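Local coordinates for protein putative endoribonuclease (Klebsiella pneumoniae, PDB 3LYB) that probably acts as an endoribonuclease of the L-PSP (YjgF-like) family, at residues N41-V46 with L54-E59; Y75-I80 with P108-V113. All coordinates share one frame; numbering follows the deposited sequence.

Contact 1 (N41-V46 with L54-E59). With CA (calcium ion), chain F.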
loop_
_atom_site.group_PDB
_atom_site.type_symbol
_atom_site.label_atom_id
_atom_site.label_comp_id
_atom_site.label_asym_id
_atom_site.label_seq_id
_atom_site.Cartn_x
_atom_site.Cartn_y
_atom_site.Cartn_z
ATOM N N ASN B 41 8.718 -27.262 0.379
ATOM C CA ASN B 41 8.266 -26.253 -0.596
ATOM C C ASN B 41 7.421 -26.740 -1.775
ATOM O O ASN B 41 6.963 -25.945 -2.590
ATOM C CB ASN B 41 9.415 -25.334 -1.055
ATOM C CG ASN B 41 10.578 -26.093 -1.705
ATOM O OD1 ASN B 41 11.014 -27.165 -1.246
ATOM N ND2 ASN B 41 11.116 -25.506 -2.767
ATOM N N GLY B 42 7.185 -28.039 -1.845
ATOM C CA GLY B 42 6.379 -28.590 -2.918
ATOM C C GLY B 42 6.440 -30.095 -2.904
ATOM O O GLY B 42 7.026 -30.679 -1.984
ATOM N N PHE B 43 5.834 -30.703 -3.925
ATOM C CA PHE B 43 5.725 -32.170 -4.056
ATOM C C PHE B 43 7.034 -32.955 -3.948
ATOM O O PHE B 43 7.074 -34.043 -3.349
ATOM C CB PHE B 43 5.034 -32.545 -5.359
ATOM C CG PHE B 43 3.571 -32.308 -5.340
ATOM C CD1 PHE B 43 2.797 -32.750 -4.269
ATOM C CD2 PHE B 43 2.948 -31.652 -6.395
ATOM C CE1 PHE B 43 1.418 -32.549 -4.252
ATOM C CE2 PHE B 43 1.568 -31.440 -6.379
ATOM C CZ PHE B 43 0.803 -31.891 -5.298
ATOM N N GLN B 44 8.089 -32.398 -4.533
ATOM C CA GLN B 44 9.408 -33.010 -4.502
ATOM C C GLN B 44 9.904 -33.315 -3.089
ATOM O O GLN B 44 10.796 -34.138 -2.909
ATOM C CB GLN B 44 10.416 -32.160 -5.287
ATOM C CG GLN B 44 10.039 -31.943 -6.790
ATOM C CD GLN B 44 10.017 -33.250 -7.616
ATOM O OE1 GLN B 44 10.919 -34.092 -7.493
ATOM N NE2 GLN B 44 8.993 -33.414 -8.463
ATOM N N ASP B 45 9.309 -32.698 -2.079
ATOM C CA ASP B 45 9.723 -32.977 -0.695
ATOM C C ASP B 45 8.896 -34.062 0.001
ATOM O O ASP B 45 9.077 -34.324 1.185
ATOM C CB ASP B 45 9.747 -31.696 0.148
ATOM C CG ASP B 45 10.777 -30.683 -0.346
ATOM O OD1 ASP B 45 11.986 -31.034 -0.490
ATOM O OD2 ASP B 45 10.372 -29.522 -0.576
ATOM N N VAL B 46 7.991 -34.696 -0.725
ATOM C CA VAL B 46 7.195 -35.744 -0.121
ATOM C C VAL B 46 7.294 -37.074 -0.868
ATOM O O VAL B 46 7.579 -37.108 -2.077
ATOM C CB VAL B 46 5.695 -35.336 0.081
ATOM C CG1 VAL B 46 5.577 -34.003 0.863
ATOM C CG2 VAL B 46 4.921 -35.299 -1.253
ATOM N N LEU B 54 -2.159 -36.631 -2.451
ATOM C CA LEU B 54 -2.549 -35.257 -2.128
ATOM C C LEU B 54 -3.297 -34.621 -3.304
ATOM O O LEU B 54 -3.831 -33.529 -3.181
ATOM C CB LEU B 54 -1.352 -34.396 -1.687
ATOM C CG LEU B 54 -0.478 -34.924 -0.533
ATOM C CD1 LEU B 54 0.838 -34.144 -0.376
ATOM C CD2 LEU B 54 -1.233 -35.065 0.795
ATOM N N GLY B 55 -3.345 -35.312 -4.434
ATOM C CA GLY B 55 -4.119 -34.838 -5.570
ATOM C C GLY B 55 -3.266 -34.201 -6.652
ATOM O O GLY B 55 -3.769 -33.409 -7.452
ATOM N N ALA B 56 -1.976 -34.534 -6.686
ATOM C CA ALA B 56 -1.122 -34.087 -7.783
ATOM C C ALA B 56 -1.715 -34.515 -9.132
ATOM O O ALA B 56 -2.299 -35.593 -9.250
ATOM C CB ALA B 56 0.275 -34.625 -7.611
ATOM N N THR B 57 -1.594 -33.667 -10.151
ATOM C CA THR B 57 -2.239 -33.954 -11.437
ATOM C C THR B 57 -1.222 -34.310 -12.511
ATOM O O THR B 57 -1.582 -34.851 -13.550
ATOM C CB THR B 57 -3.062 -32.759 -11.941
ATOM O OG1 THR B 57 -2.192 -31.632 -12.089
ATOM C CG2 THR B 57 -4.193 -32.424 -10.977
ATOM N N GLY B 58 0.042 -33.976 -12.269
ATOM C CA GLY B 58 1.083 -34.213 -13.253
ATOM C C GLY B 58 1.322 -33.006 -14.120
ATOM O O GLY B 58 2.356 -32.929 -14.786
ATOM N N GLU B 59 0.357 -32.075 -14.125
ATOM C CA GLU B 59 0.472 -30.793 -14.847
ATOM C C GLU B 59 1.472 -29.910 -14.150
ATOM O O GLU B 59 1.429 -29.744 -12.934
ATOM C CB GLU B 59 -0.831 -30.027 -14.814
ATOM C CG GLU B 59 -1.918 -30.452 -15.758
ATOM C CD GLU B 59 -3.240 -29.767 -15.363
ATOM O OE1 GLU B 59 -3.268 -28.504 -15.265
ATOM O OE2 GLU B 59 -4.239 -30.487 -15.102
HETATM CA CA CA F . 13.054 -28.496 -1.018
#
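Asp-45 OD2 accepts the backbone N-H of Asn-41 at 3.0 Å in an almost straight bond (176° at the hydrogen), the donor meeting it on the anti side and somewhat out of the carboxylate plane. The other oxygen of the same group, Asp-45 OD1, binds the calcium ion at 2.8 Å, and Asn-41 OD1 completes this two-residue grip at 2.5 Å. Between these ligands the chain turns through a short 3-10 segment that sends Phe-43 the other way, toward 54-59. With CG beside the backbone N (chi1 -75°), its ring reaches Ala-56, whose CB sits over one face, displaced toward the rim and 3.6 Å from Phe-43 CZ, a CH-pi contact. Leu-54 CB instead approaches the ring edge, 4.2 Å from Phe-43 CE1, and Val-46 CG2 meets Leu-54 CD1 at 4.3 Å. Gly-55, with positive phi, is the C-prime residue of the Schellman motif that ends helix 48-54, and Ala-56 follows directly. Leu-70 of helix 60-85 also packs on Phe-43. The contact thus divides its chemistry: apolar groups join the loop before helix 48-54 to the residues at and just after its C-terminal end, while the metal ligands stay on the more open side of that loop.

Contact 2 (Y75-I80 with P108-V113)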
loop_
_atom_site.group_PDB
_atom_site.type_symbol
_atom_site.label_atom_id
_atom_site.label_comp_id
_atom_site.label_asym_id
_atom_site.label_seq_id
_atom_site.Cartn_x
_atom_site.Cartn_y
_atom_site.Cartn_z
ATOM N N TYR B 75 3.174 -32.834 5.456
ATOM C CA TYR B 75 4.355 -32.907 6.291
ATOM C C TYR B 75 4.063 -32.596 7.753
ATOM O O TYR B 75 4.629 -33.190 8.653
ATOM C CB TYR B 75 5.420 -31.965 5.732
ATOM C CG TYR B 75 6.801 -32.373 6.109
ATOM C CD1 TYR B 75 7.568 -33.172 5.254
ATOM C CD2 TYR B 75 7.349 -31.991 7.342
ATOM C CE1 TYR B 75 8.863 -33.578 5.615
ATOM C CE2 TYR B 75 8.642 -32.381 7.711
ATOM C CZ TYR B 75 9.387 -33.182 6.852
ATOM O OH TYR B 75 10.666 -33.570 7.232
ATOM N N VAL B 76 3.168 -31.656 7.993
ATOM C CA VAL B 76 2.882 -31.241 9.349
ATOM C C VAL B 76 2.003 -32.269 10.025
ATOM O O VAL B 76 2.245 -32.647 11.174
ATOM C CB VAL B 76 2.183 -29.854 9.387
ATOM C CG1 VAL B 76 1.386 -29.659 10.691
ATOM C CG2 VAL B 76 3.197 -28.776 9.229
ATOM N N LEU B 77 0.962 -32.682 9.307
ATOM C CA LEU B 77 0.021 -33.662 9.819
ATOM C C LEU B 77 0.686 -34.999 10.137
ATOM O O LEU B 77 0.458 -35.566 11.206
ATOM C CB LEU B 77 -1.146 -33.822 8.865
ATOM C CG LEU B 77 -2.123 -32.644 8.914
ATOM C CD1 LEU B 77 -3.199 -32.784 7.859
ATOM C CD2 LEU B 77 -2.765 -32.492 10.295
ATOM N N GLU B 78 1.547 -35.461 9.232
ATOM C CA GLU B 78 2.337 -36.670 9.451
ATOM C C GLU B 78 3.309 -36.536 10.624
ATOM O O GLU B 78 3.538 -37.506 11.344
ATOM C CB GLU B 78 3.058 -37.090 8.161
ATOM C CG GLU B 78 4.016 -38.297 8.284
ATOM C CD GLU B 78 3.313 -39.659 8.497
ATOM O OE1 GLU B 78 2.066 -39.744 8.349
ATOM O OE2 GLU B 78 4.034 -40.646 8.803
ATOM N N SER B 79 3.875 -35.349 10.823
ATOM C CA SER B 79 4.711 -35.097 12.002
ATOM C C SER B 79 3.910 -35.333 13.265
ATOM O O SER B 79 4.378 -35.980 14.195
ATOM C CB SER B 79 5.229 -33.660 12.016
ATOM O OG SER B 79 6.161 -33.450 10.973
ATOM N N ILE B 80 2.692 -34.802 13.282
ATOM C CA ILE B 80 1.817 -34.953 14.422
ATOM C C ILE B 80 1.637 -36.428 14.646
ATOM O O ILE B 80 1.935 -36.909 15.724
ATOM C CB ILE B 80 0.480 -34.183 14.256
ATOM C CG1 ILE B 80 0.725 -32.687 14.484
ATOM C CG2 ILE B 80 -0.562 -34.661 15.252
ATOM C CD1 ILE B 80 -0.375 -31.780 13.952
ATOM N N PRO B 108 -9.254 -25.252 1.491
ATOM C CA PRO B 108 -9.661 -26.452 0.757
ATOM C C PRO B 108 -8.530 -27.466 0.552
ATOM O O PRO B 108 -8.775 -28.665 0.594
ATOM C CB PRO B 108 -10.105 -25.888 -0.594
ATOM C CG PRO B 108 -10.621 -24.515 -0.257
ATOM C CD PRO B 108 -9.743 -24.018 0.839
ATOM N N TYR B 109 -7.312 -26.998 0.327
ATOM C CA TYR B 109 -6.173 -27.904 0.177
ATOM C C TYR B 109 -5.861 -28.608 1.486
ATOM O O TYR B 109 -5.673 -29.828 1.520
ATOM C CB TYR B 109 -4.924 -27.161 -0.289
ATOM C CG TYR B 109 -5.037 -26.592 -1.662
ATOM C CD1 TYR B 109 -5.245 -25.228 -1.854
ATOM C CD2 TYR B 109 -4.943 -27.406 -2.774
ATOM C CE1 TYR B 109 -5.339 -24.683 -3.133
ATOM C CE2 TYR B 109 -5.038 -26.874 -4.059
ATOM C CZ TYR B 109 -5.232 -25.513 -4.231
ATOM O OH TYR B 109 -5.320 -24.996 -5.495
ATOM N N TYR B 110 -5.792 -27.841 2.557
ATOM C CA TYR B 110 -5.487 -28.411 3.848
ATOM C C TYR B 110 -6.559 -29.444 4.279
ATOM O O TYR B 110 -6.249 -30.536 4.771
ATOM C CB TYR B 110 -5.371 -27.284 4.887
ATOM C CG TYR B 110 -5.264 -27.819 6.271
ATOM C CD1 TYR B 110 -4.035 -28.272 6.765
ATOM C CD2 TYR B 110 -6.399 -27.926 7.078
ATOM C CE1 TYR B 110 -3.926 -28.806 8.041
ATOM C CE2 TYR B 110 -6.307 -28.445 8.359
ATOM C CZ TYR B 110 -5.075 -28.889 8.823
ATOM O OH TYR B 110 -4.992 -29.387 10.077
ATOM N N SER B 111 -7.819 -29.057 4.092
ATOM C CA SER B 111 -8.974 -29.882 4.383
ATOM C C SER B 111 -8.940 -31.217 3.626
ATOM O O SER B 111 -9.280 -32.234 4.188
ATOM C CB SER B 111 -10.254 -29.105 4.060
ATOM O OG SER B 111 -11.393 -29.920 4.232
ATOM N N ARG B 112 -8.531 -31.208 2.358
ATOM C CA ARG B 112 -8.362 -32.455 1.613
ATOM C C ARG B 112 -7.412 -33.349 2.414
ATOM O O ARG B 112 -7.758 -34.482 2.767
ATOM C CB ARG B 112 -7.836 -32.191 0.185
ATOM C CG ARG B 112 -7.227 -33.418 -0.532
ATOM C CD ARG B 112 -6.579 -33.067 -1.899
ATOM N NE ARG B 112 -7.524 -32.439 -2.830
ATOM C CZ ARG B 112 -7.198 -31.734 -3.917
ATOM N NH1 ARG B 112 -5.939 -31.545 -4.273
ATOM N NH2 ARG B 112 -8.154 -31.220 -4.665
ATOM N N VAL B 113 -6.242 -32.808 2.739
ATOM C CA VAL B 113 -5.213 -33.551 3.454
ATOM C C VAL B 113 -5.668 -34.036 4.831
ATOM O O VAL B 113 -5.375 -35.173 5.223
ATOM C CB VAL B 113 -3.925 -32.723 3.573
ATOM C CG1 VAL B 113 -2.812 -33.523 4.219
ATOM C CG2 VAL B 113 -3.492 -32.264 2.199
#
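Leu-77 and Tyr-110 meet with their side chains slanted across one another, the forked end of the leucine lying against the outer part of the phenol. Leu-77 CD1 is 4.0 Å from Tyr-110 CE1, an approach neither squarely over the ring nor in line with its edge, while Leu-77 CD2 lies 3.8 Å from Tyr-110 OH. The same CD1 methyl reaches Val-113 CG1 at 3.7 Å, so one branch serves two partners lying about one helical turn apart on helix 107-115. The tyrosine does not aim straight at the facing helix; its CG stands opposite the backbone N (chi1 171°), and the length of the ring brings its hydroxyl end in. That hydroxyl is hydrogen-bonded to Gln-99 on strand 94-101, and Phe-101 of the same strand makes an edge-to-face contact with the ring. Val-143 of strand 141-148 touches both Tyr-110 and Val-76, placing the two helices over the sheet in the alpha/beta arrangement of the YjgF-like fold. Phe-117, in the loop after helix 107-115, also packs on Leu-77. Across the interface, then, cohesion is essentially dispersive, and the one polar group at its heart is satisfied by the sheet rather than by the opposite helix.

How the contacts relate
The two contacts follow one another along the chain, their centres about 13 Å apart, and illustrate how a peripheral metal-binding loop is tied to the helix layer that packs on the sheet. Contact 2 is centred only about 4 Å from the centre of the chain, whereas contact 1, which carries the calcium ion, is centred about 15 Å from it. Leu-54 joins them: its carbonyl O is probably hydrogen-bonded to Arg-112 NH1 at 3.1 Å, and its CD2 packs on Val-113 CG2 at 3.9 Å. Both also reach the second subunit, where Glu-59 of contact 1 hydrogen-bonds to Ser-111 of the neighbouring chain. The calcium ligands Asn-41 and Asp-45 belong to contact 1 alone.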